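Local coordinates for protein cortical-lytic enzyme (Clostridium perfringens, PDB 5JIP) that hydrolyses cortex peptidoglycan during spore germination, probably as a muramidase of glycoside hydrolase family 25, at residues V26-L31 with L57-E62; A32-F37 with G208-V213; D107-L112 with D172-I177; E126-I131 with D159-P164; R137-E140 with R144-M147. All coordinates share one frame; numbering follows the deposited sequence.

How the interactions relate
From the N terminus, interaction 1 comes first: it sets helix 28-34 against helix 56-66, both packed on strand 38-44. Before it closes, the end of helix 28-34 opens interaction 2, which waits for residues 208-213 and spans most of the family 25 barrel; the two contacts therefore cross, and they touch through N27 and G212. Nested inside that long loop, interaction 3 links strands 111-113 and 175-178 and the residues just before them. Within it lies interaction 4, joining helix 124-142 to the loop after helix 152-157, and innermost is interaction 5, the turn from the same helix into strand 147-151, the strand between the two of interaction 3.

Interaction 1: residues V26-L31 with L57-E62; sequences VNFLTL and LEFAKE
F28, in the first turn of helix 28-34, and E62, on helix 56-66, bring their CA atoms to 7.3 Å of each other, the closest pair of CA atoms between V26-L31 and L57-E62. The aromatic pair carries the contact. F28 turns its edge to one face of F59 as an offset edge-to-face pair, with planes at 68° and centroids 5.1 Å apart. The touching edge of F28 is CE2 and CZ: CE2 lies 3.5 Å from F59 CD1, and CZ sits over the ring at 3.6 Å from F59 CG, displaced from its centre. F28 gets there with CG beside the backbone N and anti to the carbonyl carbon (chi1 -73°), which carries the ring across to the second helix.

Two aliphatic groups complete the packing. E62 sets CG anti to the backbone N (chi1 -177°), which brings that atom 3.9 Å from F28 CD2; its carboxylate OE2 makes a salt bridge to R65 on its own helix. V26 reaches F59 more loosely, CG2 to CZ at 4.3 Å, while its other methyl, CG1, lies above a face of F28, toward the rim. Next to F28 in sequence, N27 is the N-cap: its OD1 accepts a bond from T30 N at 3.2 Å and a weak one from L29 N, tying the side chain to the first turn of the helix that carries F28.

Both helices lie on the outer wall of the barrel. F28 also packs on L19 of strand 15-19, on I38 of strand 38-44 and on C63 and L66 of helix 56-66, while F59 rests on L40.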
# COMPACT_ATOMS: atom_id res chain seq x y z
N VAL A 26 28.30 -23.79 13.18
CA VAL A 26 26.98 -23.44 12.65
C VAL A 26 26.51 -24.55 11.71
O VAL A 26 27.09 -24.77 10.64
CB VAL A 26 27.02 -22.09 11.93
CG1 VAL A 26 25.65 -21.77 11.31
CG2 VAL A 26 27.46 -20.98 12.91
N ASN A 27 25.43 -25.24 12.08
CA ASN A 27 24.84 -26.27 11.24
C ASN A 27 23.54 -25.73 10.65
O ASN A 27 22.50 -25.70 11.31
CB ASN A 27 24.58 -27.54 12.02
CG ASN A 27 24.13 -28.65 11.14
OD1 ASN A 27 23.50 -28.42 10.10
ND2 ASN A 27 24.49 -29.88 11.51
N PHE A 28 23.61 -25.34 9.38
CA PHE A 28 22.46 -24.69 8.75
C PHE A 28 21.34 -25.66 8.50
O PHE A 28 20.17 -25.25 8.49
CB PHE A 28 22.90 -24.01 7.46
CG PHE A 28 23.73 -22.78 7.69
CD1 PHE A 28 23.11 -21.58 8.06
CD2 PHE A 28 25.11 -22.81 7.55
CE1 PHE A 28 23.86 -20.44 8.27
CE2 PHE A 28 25.87 -21.68 7.77
CZ PHE A 28 25.25 -20.48 8.12
N LEU A 29 21.64 -26.94 8.34
CA LEU A 29 20.55 -27.89 8.19
C LEU A 29 19.71 -27.93 9.46
O LEU A 29 18.49 -28.08 9.41
CB LEU A 29 21.10 -29.28 7.83
CG LEU A 29 20.04 -30.30 7.45
CD1 LEU A 29 19.24 -29.82 6.25
CD2 LEU A 29 20.69 -31.65 7.16
N THR A 30 20.36 -27.81 10.62
CA THR A 30 19.61 -27.77 11.87
C THR A 30 18.83 -26.46 12.00
O THR A 30 17.66 -26.47 12.39
CB THR A 30 20.58 -27.94 13.03
OG1 THR A 30 21.26 -29.19 12.88
CG2 THR A 30 19.85 -27.91 14.38
N LEU A 31 19.46 -25.34 11.65
CA LEU A 31 18.78 -24.06 11.76
C LEU A 31 17.58 -23.97 10.82
O LEU A 31 16.62 -23.25 11.10
CB LEU A 31 19.77 -22.94 11.46
CG LEU A 31 20.89 -22.72 12.49
CD1 LEU A 31 21.82 -21.61 12.04
CD2 LEU A 31 20.30 -22.41 13.86
N LEU A 57 30.37 -15.23 2.40
CA LEU A 57 30.08 -15.89 1.13
C LEU A 57 29.65 -17.33 1.36
O LEU A 57 28.65 -17.79 0.80
CB LEU A 57 31.30 -15.81 0.20
CG LEU A 57 31.78 -14.42 -0.15
CD1 LEU A 57 32.97 -14.52 -1.08
CD2 LEU A 57 30.67 -13.62 -0.77
N GLU A 58 30.34 -18.03 2.24
CA GLU A 58 30.02 -19.43 2.49
C GLU A 58 28.66 -19.57 3.15
O GLU A 58 27.86 -20.44 2.77
CB GLU A 58 31.10 -20.03 3.36
CG GLU A 58 30.78 -21.37 3.95
CD GLU A 58 31.85 -21.87 4.94
OE1 GLU A 58 32.98 -21.33 4.96
OE2 GLU A 58 31.55 -22.81 5.70
N PHE A 59 28.40 -18.73 4.16
CA PHE A 59 27.15 -18.81 4.90
C PHE A 59 25.97 -18.46 4.00
O PHE A 59 24.91 -19.09 4.09
CB PHE A 59 27.21 -17.85 6.09
CG PHE A 59 28.00 -18.35 7.29
CD1 PHE A 59 28.60 -19.60 7.31
CD2 PHE A 59 28.13 -17.55 8.41
CE1 PHE A 59 29.30 -20.03 8.44
CE2 PHE A 59 28.83 -17.98 9.52
CZ PHE A 59 29.41 -19.24 9.52
N ALA A 60 26.10 -17.41 3.19
CA ALA A 60 24.99 -16.98 2.35
C ALA A 60 24.69 -18.01 1.28
O ALA A 60 23.52 -18.25 0.95
CB ALA A 60 25.29 -15.62 1.72
N LYS A 61 25.73 -18.62 0.72
CA LYS A 61 25.51 -19.64 -0.30
C LYS A 61 24.75 -20.83 0.26
O LYS A 61 23.82 -21.35 -0.39
CB LYS A 61 26.84 -20.09 -0.88
CG LYS A 61 26.68 -20.93 -2.12
CD LYS A 61 28.04 -21.24 -2.73
CE LYS A 61 27.87 -21.83 -4.14
NZ LYS A 61 29.20 -22.11 -4.77
N GLU A 62 25.09 -21.26 1.48
CA GLU A 62 24.42 -22.42 2.08
C GLU A 62 23.00 -22.09 2.52
O GLU A 62 22.09 -22.92 2.38
CB GLU A 62 25.26 -22.93 3.25
CG GLU A 62 24.71 -24.20 3.92
CD GLU A 62 24.76 -25.42 3.05
OE1 GLU A 62 25.23 -25.36 1.89
OE2 GLU A 62 24.29 -26.47 3.53

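Interaction 2: residues A32-F37 with G208-V213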
# COMPACT_ATOMS: atom_id res chain seq x y z
N ALA A 32 17.62 -24.66 9.68
CA ALA A 32 16.50 -24.62 8.75
C ALA A 32 15.23 -25.11 9.40
O ALA A 32 14.12 -24.74 8.97
CB ALA A 32 16.82 -25.47 7.51
N LYS A 33 15.35 -25.95 10.42
CA LYS A 33 14.20 -26.54 11.09
C LYS A 33 13.67 -25.68 12.23
O LYS A 33 12.50 -25.83 12.60
CB LYS A 33 14.54 -27.92 11.69
CG LYS A 33 14.90 -28.97 10.68
CD LYS A 33 13.73 -29.28 9.75
CE LYS A 33 14.17 -29.24 8.29
NZ LYS A 33 14.08 -27.88 7.69
N ASN A 34 14.49 -24.79 12.77
CA ASN A 34 14.07 -24.02 13.93
C ASN A 34 14.11 -22.51 13.74
O ASN A 34 13.66 -21.79 14.64
CB ASN A 34 14.90 -24.42 15.18
CG ASN A 34 16.39 -24.15 15.05
OD1 ASN A 34 16.83 -23.29 14.27
ND2 ASN A 34 17.17 -24.89 15.82
N SER A 35 14.58 -22.00 12.61
CA SER A 35 14.70 -20.57 12.38
C SER A 35 13.87 -20.16 11.17
O SER A 35 13.93 -20.81 10.12
CB SER A 35 16.17 -20.18 12.17
OG SER A 35 16.96 -20.56 13.27
N ASP A 36 13.10 -19.08 11.32
CA ASP A 36 12.35 -18.52 10.19
C ASP A 36 13.23 -17.72 9.26
O ASP A 36 12.89 -17.54 8.08
CB ASP A 36 11.22 -17.63 10.69
CG ASP A 36 10.22 -18.39 11.53
OD1 ASP A 36 9.51 -19.26 10.98
OD2 ASP A 36 10.12 -18.11 12.73
N PHE A 37 14.35 -17.21 9.76
CA PHE A 37 15.24 -16.38 8.98
C PHE A 37 16.60 -16.44 9.65
O PHE A 37 16.71 -16.81 10.82
CB PHE A 37 14.75 -14.91 8.91
CG PHE A 37 14.57 -14.27 10.27
CD1 PHE A 37 15.65 -13.76 10.99
CD2 PHE A 37 13.32 -14.22 10.86
CE1 PHE A 37 15.49 -13.21 12.23
CE2 PHE A 37 13.15 -13.65 12.11
CZ PHE A 37 14.24 -13.14 12.80
N GLY A 208 22.09 -16.36 23.58
CA GLY A 208 21.07 -17.37 23.50
C GLY A 208 21.63 -18.74 23.21
O GLY A 208 22.78 -18.91 22.80
N LYS A 209 20.80 -19.74 23.45
CA LYS A 209 21.11 -21.14 23.14
C LYS A 209 20.14 -21.62 22.08
O LYS A 209 18.92 -21.64 22.30
CB LYS A 209 21.01 -22.01 24.40
CG LYS A 209 21.22 -23.50 24.17
CD LYS A 209 21.01 -24.26 25.49
CE LYS A 209 21.42 -25.72 25.39
NZ LYS A 209 20.37 -26.56 24.74
N LEU A 210 20.68 -21.98 20.92
CA LEU A 210 19.86 -22.50 19.82
C LEU A 210 20.57 -23.67 19.17
O LEU A 210 21.72 -23.54 18.76
CB LEU A 210 19.62 -21.44 18.76
CG LEU A 210 18.69 -21.80 17.61
CD1 LEU A 210 17.27 -22.16 18.10
CD2 LEU A 210 18.65 -20.63 16.64
N ASP A 211 19.87 -24.81 19.07
CA ASP A 211 20.42 -25.98 18.39
C ASP A 211 20.85 -25.57 16.98
O ASP A 211 20.08 -24.96 16.25
CB ASP A 211 19.38 -27.10 18.30
CG ASP A 211 19.21 -27.89 19.60
OD1 ASP A 211 19.88 -27.57 20.61
OD2 ASP A 211 18.38 -28.84 19.61
N GLY A 212 22.07 -25.90 16.62
CA GLY A 212 22.59 -25.54 15.32
C GLY A 212 23.60 -24.42 15.35
O GLY A 212 24.22 -24.14 14.31
N VAL A 213 23.79 -23.78 16.50
CA VAL A 213 24.88 -22.84 16.71
C VAL A 213 25.58 -23.26 17.99
O VAL A 213 24.93 -23.44 19.02
CB VAL A 213 24.39 -21.39 16.81
CG1 VAL A 213 25.55 -20.47 17.03
CG2 VAL A 213 23.64 -21.00 15.55
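The amide of N34 holds the two segments together: ND2 donates to the backbone carbonyl D211 O at 2.9 Å, nearly straight (160°), with the acceptor lying in the amide plane. The other end of the amide is occupied too, because S35 OG donates to N34 OD1 at 2.9 Å. With both ends engaged, the flat group has its rotation fixed. N34 reaches this position with CG between the backbone N and the carbonyl carbon (chi1 62°), a setting that turns the amide toward the opposite loop.

The tight part of the contact is on the inner side, where L210 presses its two methyls on the polar pair. CD1 is 3.6 Å from N34 ND2, and CD2 is 3.8 Å from S35 OG. L210 is buttressed further by L31, F15 and L219, and S35 packs on P17.

The outer side is looser. D211 lends its backbone oxygen to the bond, but its side chain merely brushes the amide, CB standing 4.0 Å from N34 ND2, and the residue is exposed to solvent.

L210-V213 forms a type II beta turn, closed by V213 N to L210 O at 3.1 Å. G212 takes the third position with the positive phi that suits glycine there. The turn belongs to the connection between the antiparallel strands 201-208 and 217-221, in keeping with the (beta/alpha)5(beta)3 barrel of family 25 enzymes.

Interaction 3: residues D107-L112 with D172-I177; sequences DLFPVL and DMPLWI
Two apolar contacts, one after the other along the chains, join these segments: F109 with P174, and V111 with W176. F109 CA and P174 CA are 8.6 Å apart, V111 CA and W176 CA 8.5 Å, too far for direct strand pairing, so side chains do the bridging.

The F109-P174 contact is of the CH-pi kind. P174 CG stands over one face of the F109 ring, 4.1 Å from its centroid and 17° off the normal, with CE1 and CZ of the phenyl ring its nearest atoms. The F109 side chain lies about 6 Å from the bound magnesium ion.

Between V111 and W176, plain apolar packing takes over. V111 CG2 lies at the edge of the indole, near its plane, 3.6 Å from W176 CE3; V111 CG1 is 3.7 Å from the same atom but further out of the plane. The indole extends from its strand with CG anti to the backbone N (chi1 178°), and its NE1 is hydrogen-bonded to N220. W176 also meets Y39 and Y149 inside the barrel.

Strand 147-151 runs between strands 111-113 and 175-178, and its M147 touches F109, V111 and W176. Helix 124-142 covers the neighbouring residues, F138 packing on P110, and I131 and F134 on L112.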
# COMPACT_ATOMS: atom_id res chain seq x y z
N ASP A 107 17.45 -12.05 0.74
CA ASP A 107 16.02 -12.27 0.91
C ASP A 107 15.41 -11.27 1.88
O ASP A 107 14.32 -10.75 1.65
CB ASP A 107 15.76 -13.68 1.43
CG ASP A 107 16.46 -14.74 0.60
OD1 ASP A 107 16.41 -14.62 -0.64
OD2 ASP A 107 16.99 -15.69 1.22
N LEU A 108 16.09 -11.02 3.00
CA LEU A 108 15.60 -10.09 4.00
C LEU A 108 16.15 -8.70 3.72
O LEU A 108 17.09 -8.53 2.93
CB LEU A 108 16.02 -10.53 5.39
CG LEU A 108 16.06 -12.02 5.64
CD1 LEU A 108 16.72 -12.32 7.00
CD2 LEU A 108 14.64 -12.57 5.59
N PHE A 109 15.55 -7.69 4.39
CA PHE A 109 16.06 -6.32 4.34
C PHE A 109 17.57 -6.35 4.53
O PHE A 109 18.05 -6.84 5.56
CB PHE A 109 15.50 -5.40 5.45
CG PHE A 109 14.02 -5.13 5.40
CD1 PHE A 109 13.45 -4.33 4.42
CD2 PHE A 109 13.21 -5.60 6.42
CE1 PHE A 109 12.11 -4.07 4.44
CE2 PHE A 109 11.86 -5.33 6.45
CZ PHE A 109 11.30 -4.57 5.48
N PRO A 110 18.34 -5.76 3.63
CA PRO A 110 19.71 -5.40 3.99
C PRO A 110 19.70 -4.49 5.20
O PRO A 110 18.77 -3.71 5.40
CB PRO A 110 20.23 -4.69 2.73
CG PRO A 110 19.30 -5.11 1.63
CD PRO A 110 17.97 -5.29 2.29
N VAL A 111 20.72 -4.62 6.05
CA VAL A 111 20.74 -3.94 7.34
C VAL A 111 22.02 -3.10 7.48
O VAL A 111 23.12 -3.58 7.17
CB VAL A 111 20.62 -4.95 8.49
CG1 VAL A 111 21.03 -4.37 9.83
CG2 VAL A 111 19.21 -5.48 8.58
N LEU A 112 21.84 -1.86 7.97
CA LEU A 112 22.93 -1.04 8.49
C LEU A 112 22.98 -1.18 10.01
O LEU A 112 22.01 -0.86 10.70
CB LEU A 112 22.74 0.42 8.08
CG LEU A 112 23.81 1.41 8.55
CD1 LEU A 112 25.09 1.17 7.80
CD2 LEU A 112 23.30 2.82 8.30
N ASP A 172 11.23 6.46 9.48
CA ASP A 172 10.59 5.73 8.41
C ASP A 172 11.42 4.52 8.00
O ASP A 172 10.95 3.69 7.23
CB ASP A 172 10.34 6.64 7.19
CG ASP A 172 11.62 7.08 6.49
OD1 ASP A 172 12.61 7.41 7.19
OD2 ASP A 172 11.59 7.11 5.24
N MET A 173 12.62 4.34 8.56
CA MET A 173 13.36 3.11 8.32
C MET A 173 12.74 1.95 9.09
O MET A 173 12.28 2.13 10.21
CB MET A 173 14.83 3.27 8.73
CG MET A 173 15.53 4.38 7.99
SD MET A 173 17.28 4.42 8.41
CE MET A 173 17.87 2.92 7.57
N PRO A 174 12.73 0.74 8.54
CA PRO A 174 12.46 -0.42 9.40
C PRO A 174 13.49 -0.45 10.51
O PRO A 174 14.67 -0.20 10.27
CB PRO A 174 12.57 -1.62 8.46
CG PRO A 174 12.40 -1.06 7.10
CD PRO A 174 13.00 0.35 7.16
N LEU A 175 13.02 -0.77 11.72
CA LEU A 175 13.87 -0.80 12.91
C LEU A 175 14.07 -2.22 13.42
O LEU A 175 13.11 -2.94 13.74
CB LEU A 175 13.27 0.05 14.04
CG LEU A 175 14.03 0.03 15.36
CD1 LEU A 175 15.39 0.65 15.20
CD2 LEU A 175 13.22 0.74 16.40
N TRP A 176 15.33 -2.59 13.55
CA TRP A 176 15.77 -3.79 14.27
C TRP A 176 16.41 -3.30 15.57
O TRP A 176 17.53 -2.77 15.56
CB TRP A 176 16.70 -4.57 13.37
CG TRP A 176 17.30 -5.83 13.92
CD1 TRP A 176 17.05 -6.44 15.12
CD2 TRP A 176 18.26 -6.62 13.25
NE1 TRP A 176 17.81 -7.59 15.23
CE2 TRP A 176 18.57 -7.71 14.10
CE3 TRP A 176 18.91 -6.50 12.02
CZ2 TRP A 176 19.51 -8.68 13.75
CZ3 TRP A 176 19.84 -7.48 11.66
CH2 TRP A 176 20.13 -8.54 12.52
N ILE A 177 15.69 -3.42 16.67
CA ILE A 177 16.14 -2.83 17.92
C ILE A 177 16.70 -3.92 18.81
O ILE A 177 16.13 -5.01 18.94
CB ILE A 177 15.02 -2.06 18.65
CG1 ILE A 177 15.63 -1.28 19.81
CG2 ILE A 177 13.90 -3.00 19.09
CD1 ILE A 177 14.69 -0.28 20.45

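Interaction 4: residues E126-I131 with D159-P164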
# COMPACT_ATOMS: atom_id res chain seq x y z
N GLU A 126 25.00 14.98 13.39
CA GLU A 126 26.04 14.40 12.55
C GLU A 126 25.82 12.89 12.39
O GLU A 126 25.98 12.36 11.28
CB GLU A 126 27.41 14.69 13.16
CG GLU A 126 27.81 16.16 13.03
CD GLU A 126 29.05 16.51 13.82
OE1 GLU A 126 29.23 15.97 14.94
OE2 GLU A 126 29.83 17.35 13.31
N LEU A 127 25.47 12.19 13.47
CA LEU A 127 25.29 10.74 13.36
C LEU A 127 24.10 10.42 12.47
O LEU A 127 24.20 9.61 11.55
CB LEU A 127 25.11 10.12 14.74
CG LEU A 127 24.86 8.61 14.78
CD1 LEU A 127 26.03 7.87 14.18
CD2 LEU A 127 24.64 8.09 16.19
N VAL A 128 22.97 11.08 12.71
CA VAL A 128 21.78 10.79 11.93
C VAL A 128 21.98 11.19 10.47
O VAL A 128 21.56 10.46 9.57
CB VAL A 128 20.54 11.48 12.56
CG1 VAL A 128 19.33 11.39 11.65
CG2 VAL A 128 20.18 10.87 13.94
N ASN A 129 22.59 12.35 10.20
CA ASN A 129 22.90 12.72 8.82
C ASN A 129 23.72 11.63 8.12
O ASN A 129 23.53 11.36 6.93
CB ASN A 129 23.64 14.05 8.77
CG ASN A 129 22.72 15.23 8.93
OD1 ASN A 129 21.49 15.08 9.02
ND2 ASN A 129 23.30 16.41 8.96
N TRP A 130 24.68 11.03 8.83
CA TRP A 130 25.50 9.99 8.23
C TRP A 130 24.67 8.76 7.88
O TRP A 130 24.75 8.24 6.77
CB TRP A 130 26.66 9.63 9.16
CG TRP A 130 27.65 8.74 8.53
CD1 TRP A 130 28.83 9.11 7.93
CD2 TRP A 130 27.57 7.32 8.41
NE1 TRP A 130 29.47 8.00 7.44
CE2 TRP A 130 28.72 6.89 7.73
CE3 TRP A 130 26.62 6.36 8.82
CZ2 TRP A 130 28.96 5.52 7.45
CZ3 TRP A 130 26.86 5.03 8.54
CH2 TRP A 130 28.03 4.62 7.87
N ILE A 131 23.83 8.31 8.82
CA ILE A 131 22.95 7.18 8.55
C ILE A 131 22.02 7.49 7.38
O ILE A 131 21.83 6.67 6.48
CB ILE A 131 22.15 6.84 9.82
CG1 ILE A 131 23.11 6.42 10.92
CG2 ILE A 131 21.06 5.79 9.50
CD1 ILE A 131 22.42 6.28 12.25
N ASP A 159 20.08 11.18 22.16
CA ASP A 159 18.88 11.99 22.34
C ASP A 159 17.69 11.37 21.62
O ASP A 159 16.90 12.08 21.01
CB ASP A 159 19.08 13.42 21.82
CG ASP A 159 20.05 14.22 22.66
OD1 ASP A 159 19.82 14.36 23.88
OD2 ASP A 159 21.03 14.72 22.07
N ASP A 160 17.56 10.04 21.68
CA ASP A 160 16.41 9.41 21.04
C ASP A 160 16.47 9.55 19.52
O ASP A 160 15.45 9.40 18.85
CB ASP A 160 15.11 10.02 21.58
CG ASP A 160 13.93 9.05 21.62
OD1 ASP A 160 14.16 7.83 21.74
OD2 ASP A 160 12.76 9.50 21.57
N PHE A 161 17.63 9.87 18.96
CA PHE A 161 17.77 10.15 17.54
C PHE A 161 16.89 11.32 17.10
O PHE A 161 16.53 11.44 15.93
CB PHE A 161 17.45 8.92 16.68
CG PHE A 161 18.55 7.90 16.61
CD1 PHE A 161 19.72 8.03 17.34
CD2 PHE A 161 18.41 6.81 15.77
CE1 PHE A 161 20.74 7.07 17.25
CE2 PHE A 161 19.40 5.86 15.68
CZ PHE A 161 20.57 5.99 16.43
N LYS A 162 16.57 12.20 18.03
CA LYS A 162 15.87 13.44 17.69
C LYS A 162 16.87 14.47 17.20
O LYS A 162 17.84 14.78 17.89
CB LYS A 162 15.10 13.97 18.89
CG LYS A 162 14.24 15.19 18.56
CD LYS A 162 13.31 15.54 19.70
CE LYS A 162 12.29 16.59 19.26
NZ LYS A 162 11.43 17.11 20.38
N VAL A 163 16.67 14.96 15.99
CA VAL A 163 17.57 15.94 15.38
C VAL A 163 16.97 17.32 15.61
O VAL A 163 15.83 17.56 15.20
CB VAL A 163 17.77 15.67 13.89
CG1 VAL A 163 18.59 16.81 13.25
CG2 VAL A 163 18.45 14.31 13.72
N PRO A 164 17.71 18.25 16.21
CA PRO A 164 17.20 19.63 16.39
C PRO A 164 16.63 20.21 15.10
O PRO A 164 17.27 20.21 14.05
CB PRO A 164 18.45 20.39 16.85
CG PRO A 164 19.24 19.36 17.60
CD PRO A 164 19.03 18.07 16.84
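V128 on helix 124-142 and F161 in the loop after helix 152-157 mark the closest approach of the two backbones, their CA atoms 6.9 Å apart. The helix is regular here, whereas D159, D160 and F161 all have positive phi, a tight left-handed turn closed by K162 N to D159 O at 3.0 Å. The chain then extends through K162 and V163; V163 points at the helix, and F161 brings its ring to it.

V128 is the central side chain. V163 CG2 nestles against its whole isopropyl group, 3.7 Å from V128 CG1, equally close to CB, and 3.9 Å from V128 CG2. Of the two methyls, CG2 alone also reaches F161: it lies obliquely to the ring, 4.3 Å from F161 CG, and 4.2 Å from the carbonyl F161 O. V128 holds CG1 anti to its own backbone N (chi1 170°), which leaves CG2 as the branch shared by both partners. One residue earlier, L127 contributes CD2 to the far part of the ring, 4.2 Å from F161 CE1 and likewise oblique to the plane.

F154 of helix 152-157 packs on both L127 and F161, and T125 touches V163, so the cluster continues past the two segments.

The four side chains are buried hydrocarbon, and they meet without a polar bond between the segments. A weak hydrogen bond from D159 to T124 lies just beside them, but the contact of the segments themselves rests on dispersion, exclusion of water and complementary shape.

Interaction 5: residues R137-E140 with R144-M147; sequences RFEE and RRLM
In the short turn that takes helix 124-142 into strand 147-151, E139 near the helix end reaches forward to hold the chain that follows. Its OE2 accepts from the backbone L146 N at 2.9 Å, nearly straight (165°) and on the anti lone pair. The same oxygen takes R145 NE at 3.0 Å, the bond of a salt bridge. Here OE2 lies in the guanidinium plane, but NE comes from above the carboxylate plane, and the two flat groups stand almost perpendicular (86°). A water adds a third donor to OE2 at 2.7 Å; it also donates to L146 O and accepts from R145 NH2.

The E139 chain is extended beyond CG and passes close to the turn backbone, with CG 3.3 Å from R144 O. R145 instead folds back, bent at chi2 and chi3, to present NE; its NH1 is bonded to T306 O and its NH2 to D172 O.

This is an alpha-to-beta connection of the barrel, and F138 packs against the turn. L146 CD1 sits over one face of the F138 ring in a CH-pi contact, 4.2 Å from the centroid, while R144 O lies at the ring edge, 3.7 Å from F138 CD2. F92 and I93 of helix 83-100 pack on F138 as well. R144 sends its guanidinium away from the helix, NH1 bonding to G106 O, and R145 packs on P275 of the second subunit.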
# COMPACT_ATOMS: atom_id res chain seq x y z
N ARG A 137 21.86 6.67 -0.42
CA ARG A 137 22.68 6.01 -1.42
C ARG A 137 22.25 4.57 -1.62
O ARG A 137 22.09 4.10 -2.75
CB ARG A 137 24.15 6.06 -1.01
CG ARG A 137 25.12 5.44 -2.02
CD ARG A 137 25.11 6.22 -3.31
NE ARG A 137 26.27 5.88 -4.12
CZ ARG A 137 26.74 6.64 -5.10
NH1 ARG A 137 26.13 7.79 -5.41
NH2 ARG A 137 27.82 6.24 -5.76
N PHE A 138 22.08 3.84 -0.51
CA PHE A 138 21.77 2.41 -0.61
C PHE A 138 20.48 2.17 -1.38
O PHE A 138 20.43 1.36 -2.32
CB PHE A 138 21.67 1.78 0.76
CG PHE A 138 21.52 0.29 0.68
CD1 PHE A 138 22.64 -0.51 0.61
CD2 PHE A 138 20.26 -0.29 0.57
CE1 PHE A 138 22.52 -1.87 0.48
CE2 PHE A 138 20.13 -1.67 0.43
CZ PHE A 138 21.25 -2.45 0.39
N GLU A 139 19.42 2.88 -1.01
CA GLU A 139 18.11 2.67 -1.62
C GLU A 139 18.06 3.17 -3.05
O GLU A 139 17.43 2.56 -3.91
CB GLU A 139 17.03 3.32 -0.75
CG GLU A 139 16.98 2.68 0.63
CD GLU A 139 15.73 3.04 1.43
OE1 GLU A 139 15.10 4.08 1.16
OE2 GLU A 139 15.38 2.27 2.37
N GLU A 140 18.72 4.29 -3.33
CA GLU A 140 18.77 4.81 -4.69
C GLU A 140 19.42 3.79 -5.62
O GLU A 140 18.94 3.55 -6.73
CB GLU A 140 19.53 6.14 -4.65
CG GLU A 140 19.80 6.77 -5.95
CD GLU A 140 21.24 7.21 -6.04
OE1 GLU A 140 21.75 7.90 -5.11
OE2 GLU A 140 21.87 6.83 -7.04
N ARG A 144 16.08 -1.33 -2.98
CA ARG A 144 15.74 -2.12 -1.81
C ARG A 144 15.71 -1.24 -0.57
O ARG A 144 16.63 -0.45 -0.33
CB ARG A 144 16.76 -3.25 -1.57
CG ARG A 144 16.74 -4.37 -2.58
CD ARG A 144 15.52 -5.22 -2.46
NE ARG A 144 15.39 -5.86 -1.14
CZ ARG A 144 15.92 -7.03 -0.79
NH1 ARG A 144 16.63 -7.77 -1.64
NH2 ARG A 144 15.71 -7.50 0.43
N ARG A 145 14.68 -1.43 0.25
CA ARG A 145 14.64 -0.83 1.57
C ARG A 145 15.77 -1.30 2.48
O ARG A 145 16.09 -2.49 2.54
CB ARG A 145 13.33 -1.14 2.27
CG ARG A 145 12.06 -0.64 1.62
CD ARG A 145 12.02 0.88 1.46
NE ARG A 145 12.45 1.65 2.61
CZ ARG A 145 11.68 2.01 3.64
NH1 ARG A 145 10.44 1.59 3.73
NH2 ARG A 145 12.18 2.78 4.61
N LEU A 146 16.34 -0.36 3.21
CA LEU A 146 17.39 -0.59 4.19
C LEU A 146 16.81 -0.57 5.61
O LEU A 146 16.16 0.40 6.00
CB LEU A 146 18.47 0.48 4.05
CG LEU A 146 19.67 0.38 4.99
CD1 LEU A 146 20.49 -0.86 4.64
CD2 LEU A 146 20.52 1.63 4.91
N MET A 147 17.05 -1.64 6.37
CA MET A 147 16.68 -1.69 7.78
C MET A 147 17.85 -1.21 8.64
O MET A 147 19.01 -1.46 8.31
CB MET A 147 16.25 -3.11 8.19
CG MET A 147 15.97 -3.28 9.69
SD MET A 147 14.75 -4.55 10.08
CE MET A 147 15.66 -6.02 9.67
O HOH W 1 15.11 2.82 5.03